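Local atomic coordinates of peptidase M14 domain-containing protein (Shewanella amazonensis, PDB entry 2QVP), a protein that probably acts as a zinc-dependent hydrolase of the M14 metallocarboxypeptidase family, although its substrate is not known. Residues Glu78-Trp83 and Gln254-Asn259; Thr175-Tyr180 and Ser244-Gln249. All blocks are in the same frame, centred on the assembly; numbering follows the deposited sequence.

Contact 1 of 2, residues Glu78-Trp83 and Gln254-Asn259; sequences ESAGPW and QRILAN
Ala80, at the first turn of helix 80-91, sets its methyl group against one flank of helix 252-270, where Arg255, Ile256 and Asn259 close round it. CB of Ala80 lies 3.5 Å from Arg255 CB and 3.6 Å from Asn259 ND2, and the backbones come close at this point, with the CA atoms of Ala80 and Ile256 4.9 Å apart. Ile256 makes the next largest contribution. Its CG1 stands anti to the carbonyl carbon (chi1 -71°) and the chain runs on extended, which brings CD1 to 3.5 Å from CB of Trp83, while CG2 rests near the carbonyl of the same residue. The indole itself leads away from helix 252-270, and its NE1 is bonded to the carbonyl of Ser21. Asn259 lies alongside Ala80 O without bonding to it; its ND2 instead turns back to Arg255 O at 2.7 Å, above the carbonyl plane, while its backbone N reaches that oxygen from the opposite face. The guanidinium of Arg255 forms a salt bridge with Glu170, whose carboxylate accepts from Ala80 N as well. Just ahead of Ala80, His75 and Glu78 match the HxxE motif that supplies zinc ligands in M14 enzymes. With no hydrogen bond running directly between the two segments, they meet largely through aliphatic carbon, with the Asn259 amide laid against the Ala80 backbone.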
loop_
_atom_site.group_PDB
_atom_site.type_symbol
_atom_site.label_atom_id
_atom_site.label_comp_id
_atom_site.label_asym_id
_atom_site.label_seq_id
_atom_site.Cartn_x
_atom_site.Cartn_y
_atom_site.Cartn_z
ATOM N N GLU A 78 -1.143 10.911 -2.246
ATOM C CA GLU A 78 -2.093 9.859 -1.899
ATOM C C GLU A 78 -1.879 9.514 -0.423
ATOM O O GLU A 78 -1.695 8.353 -0.037
ATOM C CB GLU A 78 -1.857 8.671 -2.835
ATOM C CG GLU A 78 -1.923 9.039 -4.332
ATOM C CD GLU A 78 -1.607 7.879 -5.282
ATOM O OE1 GLU A 78 -1.408 6.743 -4.844
ATOM O OE2 GLU A 78 -1.529 8.125 -6.497
ATOM N N SER A 79 -1.958 10.557 0.391
ATOM C CA SER A 79 -1.633 10.520 1.805
ATOM C C SER A 79 -2.523 9.665 2.685
ATOM O O SER A 79 -2.062 9.223 3.742
ATOM C CB SER A 79 -1.595 11.962 2.350
ATOM O OG SER A 79 -2.749 12.686 1.993
ATOM N N ALA A 80 -3.751 9.373 2.265
ATOM C CA ALA A 80 -4.642 8.538 3.088
ATOM C C ALA A 80 -4.148 7.083 3.216
ATOM O O ALA A 80 -4.583 6.356 4.128
ATOM C CB ALA A 80 -6.088 8.619 2.580
ATOM N N GLY A 81 -3.245 6.660 2.323
ATOM C CA GLY A 81 -2.614 5.353 2.425
ATOM C C GLY A 81 -1.827 5.226 3.715
ATOM O O GLY A 81 -2.202 4.397 4.553
ATOM N N PRO A 82 -0.723 6.006 3.868
ATOM C CA PRO A 82 0.080 6.033 5.093
ATOM C C PRO A 82 -0.695 6.339 6.376
ATOM O O PRO A 82 -0.502 5.659 7.362
ATOM C CB PRO A 82 1.103 7.142 4.809
ATOM C CG PRO A 82 1.308 7.067 3.386
ATOM C CD PRO A 82 -0.072 6.809 2.811
ATOM N N TRP A 83 -1.578 7.333 6.345
ATOM C CA TRP A 83 -2.353 7.668 7.524
ATOM C C TRP A 83 -3.316 6.557 7.851
ATOM O O TRP A 83 -3.530 6.284 9.022
ATOM C CB TRP A 83 -3.078 9.006 7.388
ATOM C CG TRP A 83 -2.141 10.174 7.399
ATOM C CD1 TRP A 83 -1.801 10.952 6.348
ATOM C CD2 TRP A 83 -1.416 10.692 8.532
ATOM N NE1 TRP A 83 -0.918 11.919 6.736
ATOM C CE2 TRP A 83 -0.657 11.785 8.071
ATOM C CE3 TRP A 83 -1.318 10.318 9.877
ATOM C CZ2 TRP A 83 0.187 12.515 8.904
ATOM C CZ3 TRP A 83 -0.495 11.053 10.709
ATOM C CH2 TRP A 83 0.240 12.143 10.218
ATOM N N GLN A 254 -12.416 10.099 5.996
ATOM C CA GLN A 254 -13.162 8.995 5.378
ATOM C C GLN A 254 -12.226 8.093 4.552
ATOM O O GLN A 254 -12.269 6.851 4.654
ATOM C CB GLN A 254 -14.340 9.522 4.556
ATOM C CG GLN A 254 -15.453 10.082 5.457
ATOM C CD GLN A 254 -16.117 8.991 6.300
ATOM O OE1 GLN A 254 -16.742 8.076 5.757
ATOM N NE2 GLN A 254 -15.977 9.080 7.627
ATOM N N ARG A 255 -11.349 8.720 3.779
ATOM C CA ARG A 255 -10.329 7.962 3.043
ATOM C C ARG A 255 -9.387 7.198 3.977
ATOM O O ARG A 255 -8.996 6.075 3.662
ATOM C CB ARG A 255 -9.513 8.880 2.152
ATOM C CG ARG A 255 -10.263 9.468 0.948
ATOM C CD ARG A 255 -9.283 10.377 0.260
ATOM N NE ARG A 255 -9.283 11.709 0.757
ATOM C CZ ARG A 255 -8.275 12.569 0.671
ATOM N NH1 ARG A 255 -7.064 12.259 0.181
ATOM N NH2 ARG A 255 -8.488 13.760 1.175
ATOM N N ILE A 256 -9.020 7.815 5.111
ATOM C CA ILE A 256 -8.186 7.146 6.123
ATOM C C ILE A 256 -8.909 5.888 6.652
ATOM O O ILE A 256 -8.311 4.798 6.714
ATOM C CB ILE A 256 -7.755 8.100 7.273
ATOM C CG1 ILE A 256 -6.720 9.113 6.765
ATOM C CG2 ILE A 256 -7.174 7.313 8.461
ATOM C CD1 ILE A 256 -6.384 10.228 7.753
ATOM N N LEU A 257 -10.198 6.023 6.969
ATOM C CA LEU A 257 -10.955 4.882 7.496
ATOM C C LEU A 257 -11.130 3.775 6.476
ATOM O O LEU A 257 -11.037 2.608 6.843
ATOM C CB LEU A 257 -12.300 5.326 8.066
ATOM C CG LEU A 257 -12.207 6.239 9.286
ATOM C CD1 LEU A 257 -13.554 6.934 9.603
ATOM C CD2 LEU A 257 -11.674 5.446 10.477
ATOM N N ALA A 258 -11.373 4.149 5.217
ATOM C CA ALA A 258 -11.553 3.210 4.123
ATOM C C ALA A 258 -10.299 2.428 3.850
ATOM O O ALA A 258 -10.351 1.218 3.613
ATOM C CB ALA A 258 -11.994 3.958 2.853
ATOM N N ASN A 259 -9.162 3.119 3.856
ATOM C CA ASN A 259 -7.878 2.454 3.710
ATOM C C ASN A 259 -7.656 1.391 4.795
ATOM O O ASN A 259 -7.349 0.232 4.486
ATOM C CB ASN A 259 -6.739 3.486 3.661
ATOM C CG ASN A 259 -6.533 4.034 2.263
ATOM O OD1 ASN A 259 -5.890 3.399 1.453
ATOM N ND2 ASN A 259 -7.056 5.220 1.985
#

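Contact 2 of 2, residues Thr175-Tyr180 and Ser244-Gln249; sequences TDTYVY and SETPGQ
Tyr178 and Glu245 point the same way from neighbouring strands, and the methylenes of the glutamate lie under the face of the phenol ring. CB of Glu245 sits 3.7 Å from the centroid of the Tyr178 ring, 17° off the normal, in a CH-pi contact, and Glu245 CG lies 3.5 Å from Tyr178 CZ. The chain then bends at chi2 (-80°), and the carboxylate ends nearly parallel to the ring, the planes 13° apart. Tyr180 approaches differently: its CE1 edge faces OE2 of Glu245 at 3.6 Å, with the ring steeply inclined to the carboxylate. These strands, 178-182 and 241-247, are antiparallel neighbours in the mixed sheet of the zinc exopeptidase fold, and Glu245 is the predicted proton donor and acceptor of the active site. Tyr178 OH is itself bonded to Asp171 on strand 165-171, and an alanine in place of Tyr178 would probably uncover one side of the Glu245 methylenes, leave Asp171 without this phenol partner and let the carboxylate turn more freely. In the backbone, Glu245 N donates to Tyr178 O at 3.0 Å. Glu245 O accepts a hydrogen bond from Thr177 OG1 at 2.8 Å, from above the carbonyl plane, and another from a water that donates to Asp176 O as well. Where the strand runs out, the Pro247 ring packs its CG against Thr175 O, 3.2 Å away.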
loop_
_atom_site.group_PDB
_atom_site.type_symbol
_atom_site.label_atom_id
_atom_site.label_comp_id
_atom_site.label_asym_id
_atom_site.label_seq_id
_atom_site.Cartn_x
_atom_site.Cartn_y
_atom_site.Cartn_z
ATOM N N THR A 175 -13.899 10.819 -7.282
ATOM C CA THR A 175 -14.949 10.829 -6.247
ATOM C C THR A 175 -15.388 9.383 -5.906
ATOM O O THR A 175 -15.759 9.095 -4.771
ATOM C CB THR A 175 -16.200 11.605 -6.741
ATOM O OG1 THR A 175 -15.911 13.005 -6.759
ATOM C CG2 THR A 175 -17.419 11.366 -5.858
ATOM N N ASP A 176 -15.317 8.481 -6.898
ATOM C CA ASP A 176 -15.674 7.070 -6.747
ATOM C C ASP A 176 -14.447 6.218 -6.552
ATOM O O ASP A 176 -13.346 6.610 -6.955
ATOM C CB ASP A 176 -16.416 6.575 -7.983
ATOM C CG ASP A 176 -17.679 7.359 -8.262
ATOM O OD1 ASP A 176 -18.312 7.885 -7.314
ATOM O OD2 ASP A 176 -18.033 7.436 -9.446
ATOM N N THR A 177 -14.664 5.040 -5.969
ATOM C CA THR A 177 -13.585 4.122 -5.598
ATOM C C THR A 177 -13.608 2.873 -6.473
ATOM O O THR A 177 -14.616 2.538 -7.094
ATOM C CB THR A 177 -13.631 3.796 -4.059
ATOM O OG1 THR A 177 -12.374 3.241 -3.620
ATOM C CG2 THR A 177 -14.756 2.861 -3.727
ATOM N N TYR A 178 -12.460 2.213 -6.533
ATOM C CA TYR A 178 -12.269 1.017 -7.328
ATOM C C TYR A 178 -10.981 0.352 -6.840
ATOM O O TYR A 178 -10.295 0.866 -5.963
ATOM C CB TYR A 178 -12.187 1.343 -8.831
ATOM C CG TYR A 178 -11.018 2.224 -9.227
ATOM C CD1 TYR A 178 -11.065 3.593 -9.025
ATOM C CD2 TYR A 178 -9.866 1.682 -9.822
ATOM C CE1 TYR A 178 -10.006 4.404 -9.358
ATOM C CE2 TYR A 178 -8.800 2.490 -10.185
ATOM C CZ TYR A 178 -8.885 3.865 -9.953
ATOM O OH TYR A 178 -7.848 4.719 -10.275
ATOM N N VAL A 179 -10.706 -0.817 -7.383
ATOM C CA VAL A 179 -9.517 -1.579 -7.047
ATOM C C VAL A 179 -8.925 -2.222 -8.301
ATOM O O VAL A 179 -9.639 -2.488 -9.296
ATOM C CB VAL A 179 -9.819 -2.685 -6.012
ATOM C CG1 VAL A 179 -10.122 -2.086 -4.651
ATOM C CG2 VAL A 179 -10.975 -3.597 -6.527
ATOM N N TYR A 180 -7.602 -2.391 -8.249
ATOM C CA TYR A 180 -6.838 -3.145 -9.212
ATOM C C TYR A 180 -6.628 -4.426 -8.457
ATOM O O TYR A 180 -6.163 -4.365 -7.320
ATOM C CB TYR A 180 -5.457 -2.553 -9.517
ATOM C CG TYR A 180 -5.426 -1.338 -10.412
ATOM C CD1 TYR A 180 -5.524 -0.063 -9.872
ATOM C CD2 TYR A 180 -5.329 -1.464 -11.797
ATOM C CE1 TYR A 180 -5.528 1.059 -10.688
ATOM C CE2 TYR A 180 -5.314 -0.335 -12.627
ATOM C CZ TYR A 180 -5.425 0.912 -12.065
ATOM O OH TYR A 180 -5.385 2.013 -12.869
ATOM N N SER A 244 -5.672 -0.771 -3.997
ATOM C CA SER A 244 -6.929 -0.081 -3.674
ATOM C C SER A 244 -6.808 1.393 -4.067
ATOM O O SER A 244 -5.734 1.960 -3.943
ATOM C CB SER A 244 -7.213 -0.215 -2.181
ATOM O OG SER A 244 -6.047 0.160 -1.453
ATOM N N GLU A 245 -7.879 2.003 -4.572
ATOM C CA GLU A 245 -7.836 3.408 -5.011
ATOM C C GLU A 245 -8.925 4.233 -4.323
ATOM O O GLU A 245 -10.050 4.275 -4.788
ATOM C CB GLU A 245 -7.962 3.479 -6.534
ATOM C CG GLU A 245 -6.788 2.844 -7.292
ATOM C CD GLU A 245 -5.558 3.714 -7.386
ATOM O OE1 GLU A 245 -5.553 4.883 -6.948
ATOM O OE2 GLU A 245 -4.577 3.206 -7.942
ATOM N N THR A 246 -8.602 4.847 -3.185
ATOM C CA THR A 246 -9.575 5.702 -2.502
ATOM C C THR A 246 -9.670 7.052 -3.250
ATOM O O THR A 246 -8.679 7.516 -3.819
ATOM C CB THR A 246 -9.338 5.823 -0.971
ATOM O OG1 THR A 246 -7.976 6.187 -0.686
ATOM C CG2 THR A 246 -9.688 4.473 -0.325
ATOM N N PRO A 247 -10.871 7.678 -3.272
ATOM C CA PRO A 247 -11.022 8.883 -4.089
ATOM C C PRO A 247 -10.538 10.149 -3.368
ATOM O O PRO A 247 -11.078 10.462 -2.310
ATOM C CB PRO A 247 -12.531 8.928 -4.326
ATOM C CG PRO A 247 -13.145 7.839 -3.432
ATOM C CD PRO A 247 -12.098 7.403 -2.508
ATOM N N GLY A 248 -9.568 10.872 -3.937
ATOM C CA GLY A 248 -9.001 12.088 -3.303
ATOM C C GLY A 248 -9.901 13.301 -3.113
ATOM O O GLY A 248 -9.625 14.150 -2.260
ATOM N N GLN A 249 -11.000 13.358 -3.868
ATOM C CA GLN A 249 -11.986 14.440 -3.755
ATOM C C GLN A 249 -12.964 14.272 -2.566
ATOM O O GLN A 249 -13.880 15.064 -2.397
ATOM C CB GLN A 249 -12.758 14.546 -5.062
ATOM C CG GLN A 249 -11.901 14.850 -6.280
ATOM C CD GLN A 249 -11.359 16.264 -6.281
ATOM O OE1 GLN A 249 -12.115 17.229 -6.420
ATOM N NE2 GLN A 249 -10.040 16.394 -6.162
HETATM O O HOH W 1 -10.447 6.585 -6.607
#

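How the contacts relate
Contact 2 is nested within the chain loop that contact 1 closes, and their centres lie 11 Å apart. Strand 241-247 is followed in the chain by helix 252-270, so one continuous length of chain supplies a partner to each. They meet directly where Asn259 ND2 and Thr246 OG1, 3.0 Å apart, form a probable hydrogen bond, and where Arg255 CD packs 3.1 Å from Pro247 O. Glu170 of strand 165-171 joins them again, since its OE1 is bonded to Thr246 OG1 of contact 2. The side chains of Asn259 and Glu245 are about 8 Å apart, which puts contact 1 close to the predicted active-site residue that contact 2 contains.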